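Uncharacterized protein AF_0924 (Archaeoglobus fulgidus, PDB 3DT5) is of unknown function but belongs to the cell membrane as a predicted transmembrane protein, whose mainly helical, calcium-bound C-terminal domain forms this chain. Local coordinates at residues A[20-25]-A[55-60]; A[26-31]-A[103-108]; A[33-38]-A[124-129]; A[65-70]-A[95-100]. One frame throughout, in Å; residues are numbered along the deposited sequence. Where two conformers were deposited one is given.

Contact 1 (A[20-25]-A[55-60]). With EDO (1,2-ethanediol), chain C.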
# COMPACT_ATOMS: atom_id res chain seq x y z
N GLU A 20 7.38 -12.49 -7.00
CA GLU A 20 6.40 -11.85 -7.91
C GLU A 20 5.01 -11.77 -7.26
O GLU A 20 4.34 -10.76 -7.41
CB GLU A 20 6.33 -12.58 -9.26
CG GLU A 20 7.53 -12.31 -10.23
CD GLU A 20 7.64 -13.30 -11.42
OE1 GLU A 20 6.70 -14.09 -11.65
OE2 GLU A 20 8.68 -13.29 -12.13
N ASP A 21 4.59 -12.82 -6.54
CA ASP A 21 3.28 -12.83 -5.85
C ASP A 21 3.21 -11.74 -4.76
O ASP A 21 2.18 -11.12 -4.59
CB ASP A 21 2.93 -14.17 -5.20
CG ASP A 21 2.61 -15.26 -6.21
OD1 ASP A 21 2.39 -14.94 -7.40
OD2 ASP A 21 2.57 -16.44 -5.81
N ARG A 22 4.30 -11.54 -4.01
CA ARG A 22 4.32 -10.48 -3.02
C ARG A 22 4.10 -9.11 -3.72
O ARG A 22 3.27 -8.31 -3.26
CB ARG A 22 5.63 -10.49 -2.21
CG ARG A 22 5.89 -11.76 -1.41
CD ARG A 22 7.20 -11.54 -0.58
NE ARG A 22 6.93 -10.67 0.57
CZ ARG A 22 7.85 -9.98 1.26
NH1 ARG A 22 9.16 -10.10 1.01
NH2 ARG A 22 7.46 -9.22 2.27
N LEU A 23 4.88 -8.82 -4.77
CA LEU A 23 4.73 -7.57 -5.51
C LEU A 23 3.34 -7.41 -6.11
O LEU A 23 2.70 -6.35 -5.98
CB LEU A 23 5.78 -7.45 -6.62
CG LEU A 23 7.23 -7.41 -6.11
CD1 LEU A 23 8.19 -7.54 -7.30
CD2 LEU A 23 7.51 -6.10 -5.33
N GLU A 24 2.86 -8.46 -6.78
CA GLU A 24 1.63 -8.33 -7.54
C GLU A 24 0.38 -8.41 -6.68
O GLU A 24 -0.63 -7.85 -7.05
CB GLU A 24 1.54 -9.37 -8.65
CG GLU A 24 2.55 -9.15 -9.78
CD GLU A 24 2.54 -10.29 -10.81
OE1 GLU A 24 1.66 -11.20 -10.72
OE2 GLU A 24 3.39 -10.27 -11.73
N LYS A 25 0.43 -9.13 -5.57
CA LYS A 25 -0.81 -9.37 -4.82
C LYS A 25 -0.87 -8.45 -3.59
O LYS A 25 -1.91 -8.33 -2.97
CB LYS A 25 -0.98 -10.85 -4.40
CG LYS A 25 -1.13 -11.85 -5.61
CD LYS A 25 -1.18 -13.27 -5.06
CE LYS A 25 -1.35 -14.27 -6.16
NZ LYS A 25 -2.24 -15.39 -5.70
N ARG A 55 -1.98 -9.99 4.54
CA ARG A 55 -0.84 -9.72 5.45
C ARG A 55 0.25 -10.76 5.38
O ARG A 55 1.41 -10.45 5.63
CB ARG A 55 -1.34 -9.63 6.91
CG ARG A 55 -2.05 -8.34 7.19
CD ARG A 55 -2.51 -8.32 8.63
NE ARG A 55 -1.60 -7.57 9.49
CZ ARG A 55 -1.64 -6.25 9.70
NH1 ARG A 55 -2.55 -5.48 9.09
NH2 ARG A 55 -0.76 -5.70 10.56
N TYR A 56 -0.09 -12.00 5.02
CA TYR A 56 0.95 -13.01 4.93
C TYR A 56 2.00 -12.69 3.85
O TYR A 56 3.02 -13.35 3.79
CB TYR A 56 0.36 -14.40 4.70
CG TYR A 56 -0.19 -14.61 3.31
CD1 TYR A 56 0.56 -15.28 2.34
CD2 TYR A 56 -1.47 -14.15 2.95
CE1 TYR A 56 0.08 -15.46 1.03
CE2 TYR A 56 -1.95 -14.32 1.66
CZ TYR A 56 -1.17 -14.99 0.72
OH TYR A 56 -1.64 -15.16 -0.56
N LEU A 57 1.76 -11.66 3.04
CA LEU A 57 2.71 -11.29 1.99
C LEU A 57 3.61 -10.11 2.42
O LEU A 57 4.62 -9.80 1.75
CB LEU A 57 1.96 -10.97 0.69
CG LEU A 57 1.26 -12.19 0.08
CD1 LEU A 57 0.28 -11.68 -0.96
CD2 LEU A 57 2.30 -13.20 -0.53
N ALA A 58 3.28 -9.50 3.55
CA ALA A 58 3.98 -8.28 4.03
C ALA A 58 5.26 -8.71 4.84
O ALA A 58 5.27 -9.79 5.46
CB ALA A 58 3.05 -7.47 4.92
N GLY A 59 6.26 -7.84 4.85
CA GLY A 59 7.44 -8.01 5.71
C GLY A 59 7.11 -7.68 7.16
O GLY A 59 6.10 -7.02 7.46
N ASN A 60 7.90 -8.21 8.08
CA ASN A 60 7.59 -8.06 9.51
C ASN A 60 7.63 -6.59 9.93
O ASN A 60 6.85 -6.21 10.79
CB ASN A 60 8.56 -8.89 10.39
CG ASN A 60 8.28 -10.41 10.31
OD1 ASN A 60 7.55 -10.85 9.39
ND2 ASN A 60 8.81 -11.19 11.29
C1 EDO C . 11.33 -6.52 2.13
O1 EDO C . 12.28 -6.32 3.17
C2 EDO C . 9.98 -6.81 2.81
O2 EDO C . 9.99 -8.17 3.17
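R22 and L57 make a polar, side-on grip at the surface, where the helix 16-35 meets the loop that leads from helix 43-52 into helix 60-65. Two nitrogens of one guanidinium converge on a single backbone oxygen: R22 NE lies 2.7 Å from L57 O, with an N-H...O angle of 154°, and R22 NH2 lies 2.9 Å from the same L57 O. The oxygen sits almost exactly in the guanidinium plane, and both donors reach it from the same face of the carbonyl plane. A bend at chi3 (76°), which sets NE off the line of the extended CA-CB-CG-CD part, goes with this approach. Further round the edge, R22 NH1 and R22 NH2 both donate to O2 of an ethanediol molecule, NH2 at 2.9 Å; this diol is probably left from crystallisation. The R22 and L57 side chains also slide past each other in opposite directions, with R22 CG 4.0 Å from L57 CD2. The other methyl, L57 CD1, rests 3.8 Å from K25 CB. G59 N, close to R22 NH2, is likewise a donor, and no hydrogen bond forms between the two. Two N-H groups of a probably charged arginine on one carbonyl fix the rotation of the guanidinium and would polarise the peptide group that follows L57.

Contact 2 (A[26-31]-A[103-108])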
# COMPACT_ATOMS: atom_id res chain seq x y z
N PHE A 26 0.26 -7.86 -3.22
CA PHE A 26 0.29 -7.06 -2.00
C PHE A 26 0.83 -5.66 -2.26
O PHE A 26 0.08 -4.70 -2.18
CB PHE A 26 1.08 -7.77 -0.86
CG PHE A 26 1.04 -6.97 0.43
CD1 PHE A 26 -0.02 -7.13 1.34
CD2 PHE A 26 1.99 -6.00 0.67
CE1 PHE A 26 -0.12 -6.37 2.52
CE2 PHE A 26 1.92 -5.20 1.86
CZ PHE A 26 0.86 -5.39 2.76
N TYR A 27 2.12 -5.55 -2.61
CA TYR A 27 2.76 -4.22 -2.64
C TYR A 27 2.13 -3.31 -3.70
O TYR A 27 1.73 -2.20 -3.41
CB TYR A 27 4.26 -4.34 -2.87
CG TYR A 27 4.93 -4.88 -1.63
CD1 TYR A 27 5.11 -4.06 -0.50
CD2 TYR A 27 5.24 -6.23 -1.52
CE1 TYR A 27 5.65 -4.59 0.70
CE2 TYR A 27 5.78 -6.77 -0.34
CZ TYR A 27 5.99 -5.93 0.76
OH TYR A 27 6.50 -6.41 1.93
N ILE A 28 2.08 -3.79 -4.94
CA ILE A 28 1.57 -2.96 -6.03
C ILE A 28 0.09 -2.55 -5.83
O ILE A 28 -0.23 -1.37 -5.93
CB ILE A 28 1.85 -3.60 -7.41
CG1 ILE A 28 3.37 -3.66 -7.63
CG2 ILE A 28 1.09 -2.81 -8.58
CD1 ILE A 28 3.83 -4.55 -8.76
N PRO A 29 -0.82 -3.53 -5.55
CA PRO A 29 -2.19 -3.05 -5.34
C PRO A 29 -2.36 -2.08 -4.18
O PRO A 29 -3.13 -1.15 -4.29
CB PRO A 29 -3.03 -4.32 -5.12
CG PRO A 29 -2.10 -5.44 -5.16
CD PRO A 29 -0.71 -4.99 -5.52
N LEU A 30 -1.65 -2.30 -3.06
CA LEU A 30 -1.88 -1.41 -1.90
C LEU A 30 -1.28 -0.02 -2.20
O LEU A 30 -1.91 1.04 -1.86
CB LEU A 30 -1.19 -1.99 -0.65
CG LEU A 30 -1.53 -1.25 0.67
CD1 LEU A 30 -3.08 -1.25 0.90
CD2 LEU A 30 -0.83 -1.99 1.83
N ILE A 31 -0.09 -0.00 -2.80
CA ILE A 31 0.50 1.28 -3.25
C ILE A 31 -0.47 2.05 -4.19
O ILE A 31 -0.72 3.27 -4.00
CB ILE A 31 1.95 1.11 -3.87
CG1 ILE A 31 2.94 0.67 -2.77
CG2 ILE A 31 2.44 2.43 -4.51
CD1 ILE A 31 4.29 0.12 -3.32
N GLU A 103 9.17 1.80 1.51
CA GLU A 103 10.53 1.28 1.75
C GLU A 103 10.62 -0.24 1.53
O GLU A 103 11.57 -0.74 0.89
CB GLU A 103 11.03 1.69 3.14
CG GLU A 103 11.18 3.22 3.34
CD GLU A 103 12.00 3.94 2.25
OE1 GLU A 103 11.56 5.00 1.72
OE2 GLU A 103 13.11 3.46 1.93
N GLU A 104 9.65 -0.99 2.06
CA GLU A 104 9.66 -2.46 1.84
C GLU A 104 9.56 -2.81 0.37
O GLU A 104 10.24 -3.69 -0.11
CB GLU A 104 8.51 -3.20 2.53
CG GLU A 104 8.68 -3.34 4.00
CD GLU A 104 7.87 -4.45 4.61
OE1 GLU A 104 8.19 -4.73 5.78
OE2 GLU A 104 6.89 -5.02 4.02
N PHE A 105 8.65 -2.14 -0.31
CA PHE A 105 8.45 -2.34 -1.74
C PHE A 105 9.76 -2.19 -2.50
O PHE A 105 10.08 -3.03 -3.32
CB PHE A 105 7.37 -1.37 -2.27
CG PHE A 105 7.25 -1.33 -3.78
CD1 PHE A 105 6.89 -2.46 -4.51
CD2 PHE A 105 7.49 -0.13 -4.47
CE1 PHE A 105 6.74 -2.42 -5.93
CE2 PHE A 105 7.37 -0.07 -5.90
CZ PHE A 105 6.97 -1.22 -6.61
N LEU A 106 10.49 -1.11 -2.28
CA LEU A 106 11.74 -0.92 -3.02
C LEU A 106 12.73 -2.03 -2.70
O LEU A 106 13.51 -2.44 -3.57
CB LEU A 106 12.40 0.39 -2.64
CG LEU A 106 11.66 1.67 -3.05
CD1 LEU A 106 12.38 2.87 -2.41
CD2 LEU A 106 11.51 1.79 -4.56
N GLU A 107 12.73 -2.52 -1.46
CA GLU A 107 13.65 -3.61 -1.12
C GLU A 107 13.20 -4.90 -1.83
O GLU A 107 14.01 -5.64 -2.37
CB GLU A 107 13.74 -3.83 0.40
CG GLU A 107 14.56 -5.12 0.70
CD GLU A 107 15.07 -5.19 2.12
OE1 GLU A 107 15.43 -6.31 2.56
OE2 GLU A 107 15.13 -4.13 2.80
N VAL A 108 11.91 -5.18 -1.85
CA VAL A 108 11.43 -6.40 -2.53
C VAL A 108 11.73 -6.30 -4.03
O VAL A 108 12.15 -7.28 -4.68
CB VAL A 108 9.91 -6.69 -2.25
CG1 VAL A 108 9.43 -7.94 -3.04
CG2 VAL A 108 9.69 -6.94 -0.75
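The Y27 ring carries F26 CD2 over the centre of one face and receives E104 OE2 at its edge, near the ring plane, while the F105 ring has the I31 methyl CD1 over one face. That methyl stands 3.7 Å from the F105 ring centroid, 27° off the normal, in a CH-pi contact displaced toward CG, the nearest ring atom, at 3.3 Å from I31 CD1. The two side chains cross at about a right angle. Y27 and F105 slide past each other in opposite directions, bringing Y27 CB to 3.6 Å from F105 CD1. A chi1 of 170° sets F105 CG anti to the backbone N, where the I31 methyl meets it, and I28 CG1 approaches CE1 of the same ring. V108 CG2 packs 3.9 Å from Y27 CE2. The axes of the helical segments 26-31 and 103-108 run roughly antiparallel and come within 10.3 Å of each other. L23 also touches F105 and V108, and L101 adds to the apolar cover on Y27 and I31.

At the far end of the tyrosine, Y27 OH donates a short hydrogen bond of 2.5 Å to E104 OE2, met on the anti side of the carboxylate and 35° out of its plane. G59 N bonds to both oxygens of this pair, and L62 N donates to E104 OE1. Backbone N-H groups at the start of helix 60-65 thus hold the carboxylate, and together with the phenol they would probably stabilise its negative charge, tying a third helix to a largely apolar interface.

Contact 3 (A[33-38]-A[124-129])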
# COMPACT_ATOMS: atom_id res chain seq x y z
N ALA A 33 -3.76 1.75 -4.52
CA ALA A 33 -4.96 2.19 -3.77
C ALA A 33 -4.76 3.53 -3.09
O ALA A 33 -5.74 4.25 -2.89
CB ALA A 33 -5.37 1.10 -2.70
N PHE A 34 -3.53 3.83 -2.68
CA PHE A 34 -3.26 5.10 -1.97
C PHE A 34 -2.50 6.15 -2.78
O PHE A 34 -2.16 7.19 -2.26
CB PHE A 34 -2.53 4.80 -0.65
CG PHE A 34 -3.46 4.20 0.38
CD1 PHE A 34 -4.26 5.03 1.16
CD2 PHE A 34 -3.59 2.82 0.50
CE1 PHE A 34 -5.15 4.47 2.11
CE2 PHE A 34 -4.49 2.26 1.44
CZ PHE A 34 -5.26 3.10 2.23
N SER A 35 -2.27 5.86 -4.07
CA SER A 35 -1.50 6.78 -4.89
C SER A 35 -2.00 6.97 -6.34
O SER A 35 -1.64 7.94 -7.00
CB SER A 35 -0.02 6.39 -4.88
OG SER A 35 0.20 5.20 -5.60
N SER A 36 -2.81 6.05 -6.84
CA SER A 36 -3.29 6.21 -8.19
C SER A 36 -4.77 6.65 -8.15
O SER A 36 -5.47 6.45 -7.16
CB SER A 36 -3.02 4.94 -9.00
OG SER A 36 -4.19 4.20 -9.21
N TYR A 37 -5.24 7.31 -9.19
CA TYR A 37 -6.61 7.86 -9.17
C TYR A 37 -7.74 6.83 -9.28
O TYR A 37 -8.92 7.15 -9.08
CB TYR A 37 -6.77 8.90 -10.27
CG TYR A 37 -6.00 10.16 -10.01
CD1 TYR A 37 -5.49 10.43 -8.74
CD2 TYR A 37 -5.79 11.10 -11.02
CE1 TYR A 37 -4.78 11.59 -8.48
CE2 TYR A 37 -5.08 12.28 -10.76
CZ TYR A 37 -4.59 12.51 -9.49
OH TYR A 37 -3.87 13.64 -9.21
N VAL A 38 -7.39 5.59 -9.60
CA VAL A 38 -8.35 4.48 -9.70
C VAL A 38 -9.13 4.26 -8.40
O VAL A 38 -8.56 4.19 -7.32
CB VAL A 38 -7.62 3.19 -10.10
CG1 VAL A 38 -8.56 1.99 -10.06
CG2 VAL A 38 -7.01 3.35 -11.54
N GLU A 124 10.06 6.34 -8.72
CA GLU A 124 10.05 7.49 -7.81
C GLU A 124 8.89 7.33 -6.82
O GLU A 124 7.88 6.76 -7.16
CB GLU A 124 9.88 8.78 -8.60
CG GLU A 124 11.01 9.02 -9.61
CD GLU A 124 12.34 9.37 -8.93
OE1 GLU A 124 13.19 8.46 -8.72
OE2 GLU A 124 12.55 10.57 -8.62
N LYS A 125 9.03 7.83 -5.60
CA LYS A 125 7.98 7.66 -4.61
C LYS A 125 6.77 8.53 -4.97
O LYS A 125 6.95 9.72 -5.23
CB LYS A 125 8.49 8.08 -3.24
CG LYS A 125 7.51 7.71 -2.11
CD LYS A 125 8.09 8.12 -0.76
CE LYS A 125 7.02 8.04 0.31
NZ LYS A 125 7.75 8.29 1.59
N PRO A 126 5.54 7.97 -4.94
CA PRO A 126 4.43 8.87 -5.26
C PRO A 126 3.95 9.69 -4.05
O PRO A 126 4.34 9.39 -2.89
CB PRO A 126 3.31 7.90 -5.70
CG PRO A 126 3.55 6.69 -4.86
CD PRO A 126 5.07 6.59 -4.64
N ASP A 127 3.13 10.70 -4.31
CA ASP A 127 2.41 11.42 -3.27
C ASP A 127 1.29 10.50 -2.79
O ASP A 127 0.59 9.94 -3.60
CB ASP A 127 1.82 12.73 -3.84
CG ASP A 127 2.91 13.67 -4.32
OD1 ASP A 127 4.01 13.62 -3.75
OD2 ASP A 127 2.70 14.43 -5.28
N TRP A 128 1.12 10.39 -1.48
CA TRP A 128 0.01 9.61 -0.93
C TRP A 128 -1.27 10.44 -1.05
O TRP A 128 -1.27 11.64 -0.74
CB TRP A 128 0.30 9.26 0.52
CG TRP A 128 1.56 8.44 0.66
CD1 TRP A 128 2.61 8.69 1.49
CD2 TRP A 128 1.88 7.24 -0.07
NE1 TRP A 128 3.58 7.70 1.34
CE2 TRP A 128 3.15 6.80 0.39
CE3 TRP A 128 1.20 6.47 -1.03
CZ2 TRP A 128 3.75 5.62 -0.09
CZ3 TRP A 128 1.79 5.27 -1.49
CH2 TRP A 128 3.06 4.88 -1.03
N LEU A 129 -2.34 9.83 -1.53
CA LEU A 129 -3.60 10.57 -1.73
C LEU A 129 -4.44 10.49 -0.44
O LEU A 129 -5.50 9.84 -0.40
CB LEU A 129 -4.35 10.02 -2.94
CG LEU A 129 -3.61 10.25 -4.28
CD1 LEU A 129 -4.32 9.59 -5.39
CD2 LEU A 129 -3.39 11.73 -4.65
O HOH W 1 -0.24 10.03 -6.13
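F34 O accepts a nearly straight hydrogen bond from L129 N, 2.7 Å long with an N-H...O angle of 176°, and W128 CA adds a weaker C-H...O contact to F34 O at 3.5 Å. The same oxygen lies at the edge of the W128 ring, near its plane. Beside it, a water bridges the two backbones by donating to S35 O and to D127 O, each at 2.7 Å. Apolar groups fill in around these bonds. S35 CB touches the P126 ring, 3.6 Å from P126 CG, and also approaches W128 CZ3. L129 CD1 comes to S35 O and meets the edge of the Y37 ring, where Y37 CD1 is 3.6 Å from L129 CD1; these two side chains cross at about a right angle.

The S35 hydroxyl turns back to its own helix: OG, set between the backbone N and the carbonyl carbon (chi1 71°), bonds to I31 O, while CB makes the contact with the proline. The W128 indole N-H is held by D99: NE1 bonds to OD1, which also forms a salt bridge with K125 NZ. Farther out, F34 joins an aromatic cluster, stacked with W94 and edge-to-face with F70. L129 continues by backbone hydrogen bonds to W83 of strand 83-85, just before strand 130-131 of the small mixed three-stranded sheet. The arrangement belongs to the place where the C-terminal segment passes the end region of helix 16-35, the directions of 34-37 and 126-129 being 85° apart, before joining that sheet.

Contact 4 (A[65-70]-A[95-100])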
# COMPACT_ATOMS: atom_id res chain seq x y z
N VAL A 65 3.34 -1.89 11.84
CA VAL A 65 2.69 -0.57 11.78
C VAL A 65 1.45 -0.56 10.91
O VAL A 65 0.70 0.40 10.93
CB VAL A 65 3.68 0.59 11.32
CG1 VAL A 65 4.86 0.74 12.32
CG2 VAL A 65 4.22 0.31 9.92
N LEU A 66 1.22 -1.62 10.13
CA LEU A 66 0.12 -1.58 9.16
C LEU A 66 -1.22 -1.71 9.92
O LEU A 66 -1.39 -2.69 10.67
CB LEU A 66 0.25 -2.74 8.16
CG LEU A 66 -0.81 -2.86 7.04
CD1 LEU A 66 -0.69 -1.66 6.04
CD2 LEU A 66 -0.63 -4.24 6.33
N PRO A 67 -2.15 -0.72 9.77
CA PRO A 67 -3.43 -0.83 10.47
C PRO A 67 -4.22 -2.08 10.04
O PRO A 67 -4.02 -2.62 8.94
CB PRO A 67 -4.21 0.44 10.00
CG PRO A 67 -3.08 1.44 9.63
CD PRO A 67 -2.07 0.51 8.97
N MSE A 68 -5.10 -2.53 10.94
CA MSE A 68 -5.95 -3.71 10.73
C MSE A 68 -7.27 -3.37 10.05
O MSE A 68 -7.93 -4.23 9.50
CB MSE A 68 -6.34 -4.28 12.09
CG MSE A 68 -6.42 -5.77 12.09
SE MSE A 68 -4.58 -6.38 12.08
CE MSE A 68 -3.67 -4.85 12.93
N HIS A 69 -7.66 -2.11 10.16
CA HIS A 69 -8.98 -1.64 9.77
C HIS A 69 -8.84 -0.39 8.93
O HIS A 69 -7.94 0.39 9.15
CB HIS A 69 -9.83 -1.30 11.00
CG HIS A 69 -10.10 -2.47 11.90
ND1 HIS A 69 -10.92 -3.51 11.54
CD2 HIS A 69 -9.65 -2.75 13.15
CE1 HIS A 69 -10.96 -4.40 12.53
NE2 HIS A 69 -10.19 -3.97 13.51
N PHE A 70 -9.74 -0.18 7.98
CA PHE A 70 -9.62 1.00 7.11
C PHE A 70 -10.99 1.58 6.71
O PHE A 70 -11.16 2.80 6.74
CB PHE A 70 -8.83 0.67 5.83
CG PHE A 70 -8.85 1.80 4.82
CD1 PHE A 70 -8.10 2.96 5.05
CD2 PHE A 70 -9.66 1.73 3.68
CE1 PHE A 70 -8.15 4.03 4.13
CE2 PHE A 70 -9.70 2.81 2.77
CZ PHE A 70 -8.93 3.94 3.01
N LYS A 95 -0.24 7.39 7.21
CA LYS A 95 0.92 8.02 6.57
C LYS A 95 2.24 7.27 6.91
O LYS A 95 3.08 7.00 6.06
CB LYS A 95 1.02 9.48 6.98
CG LYS A 95 2.07 10.22 6.13
CD LYS A 95 2.72 11.39 6.87
CE LYS A 95 4.22 11.45 6.50
NZ LYS A 95 4.98 12.33 7.46
N GLU A 96 2.40 6.95 8.19
CA GLU A 96 3.55 6.20 8.67
C GLU A 96 3.64 4.81 7.99
O GLU A 96 4.71 4.37 7.55
CB GLU A 96 3.39 6.08 10.18
CG GLU A 96 4.27 5.10 10.85
CD GLU A 96 4.20 5.25 12.39
OE1 GLU A 96 3.91 6.38 12.90
OE2 GLU A 96 4.44 4.23 13.07
N ALA A 97 2.51 4.11 7.91
CA ALA A 97 2.51 2.77 7.32
C ALA A 97 2.79 2.81 5.82
O ALA A 97 3.50 1.93 5.33
CB ALA A 97 1.20 2.04 7.61
N LEU A 98 2.22 3.78 5.10
CA LEU A 98 2.48 3.91 3.66
C LEU A 98 3.96 4.16 3.39
O LEU A 98 4.51 3.60 2.43
CB LEU A 98 1.61 5.01 3.00
CG LEU A 98 0.12 4.65 2.98
CD1 LEU A 98 -0.72 5.88 2.58
CD2 LEU A 98 -0.11 3.53 2.01
N ASP A 99 4.60 4.95 4.23
CA ASP A 99 6.06 5.22 4.08
C ASP A 99 6.88 3.94 4.29
O ASP A 99 7.82 3.65 3.52
CB ASP A 99 6.49 6.32 5.02
CG ASP A 99 6.09 7.73 4.52
OD1 ASP A 99 5.83 7.94 3.28
OD2 ASP A 99 6.06 8.65 5.39
N VAL A 100 6.50 3.16 5.31
CA VAL A 100 7.10 1.82 5.51
C VAL A 100 6.80 0.87 4.34
O VAL A 100 7.69 0.15 3.90
CB VAL A 100 6.68 1.15 6.86
CG1 VAL A 100 7.30 -0.24 6.99
CG2 VAL A 100 7.16 2.03 8.03
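V65 and A97 meet where the segment leaving helix 60-65 packs on helix 88-116, through methyl groups and one backbone oxygen, with no hydrogen bond across. V65 divides its two methyls between different partners. CG1, anti to the carbonyl carbon (chi1 -61°), turns to the E96 side chain, where V65 CG1 is 3.6 Å from E96 OE2. CG2, wedged between the backbone N and the carbonyl carbon, faces the helix and lies 3.9 Å from V100 CG2. E96 has CG anti to the backbone N (chi1 166°), and its extended chain beyond CG brings OE2 to the valine; the two side chains cross at about a right angle. V100 holds CG1 anti to the backbone N, leaving CG2, beside that nitrogen, to meet V65.

A97 points its single methyl at the loop, and three successive residues gather round it: V65 O at 3.7 Å from A97 CB, L66 CA at 4.1 Å from A97 CB, and P67 CD at 3.9 Å from A97 CB. The small side chain allows a close backbone approach, with the CA atoms of L66 and A97 5.3 Å apart. The L66 side chain then passes on to F26 and I51, and P67 leans also on Q93 and W94. The carbonyls of L66 and P67 are tied to R55. This is loop-on-helix packing at an alanine, joining the connection between helix 60-65 and strand 74-75 to the long helix 88-116 in a mainly helical domain.

In the fold
From the N terminus, helix 16-35 supplies the first segment of contacts 1, 2 and 3 in turn. Contact 1 closes first, at the loop before helix 60-65; contact 4 then opens at 65-70 and closes on helix 88-116, so these two follow in series. Contact 2 closes farther along that helix and contact 3 last, at 124-129. Contacts 1, 2 and 3 cross one another, while contact 4 lies within the spans of both 2 and 3. Contact 1 touches contacts 2 and 4, and contact 4 touches contact 3 in turn, uniting both long helices, the middle helices and the C-terminal segment.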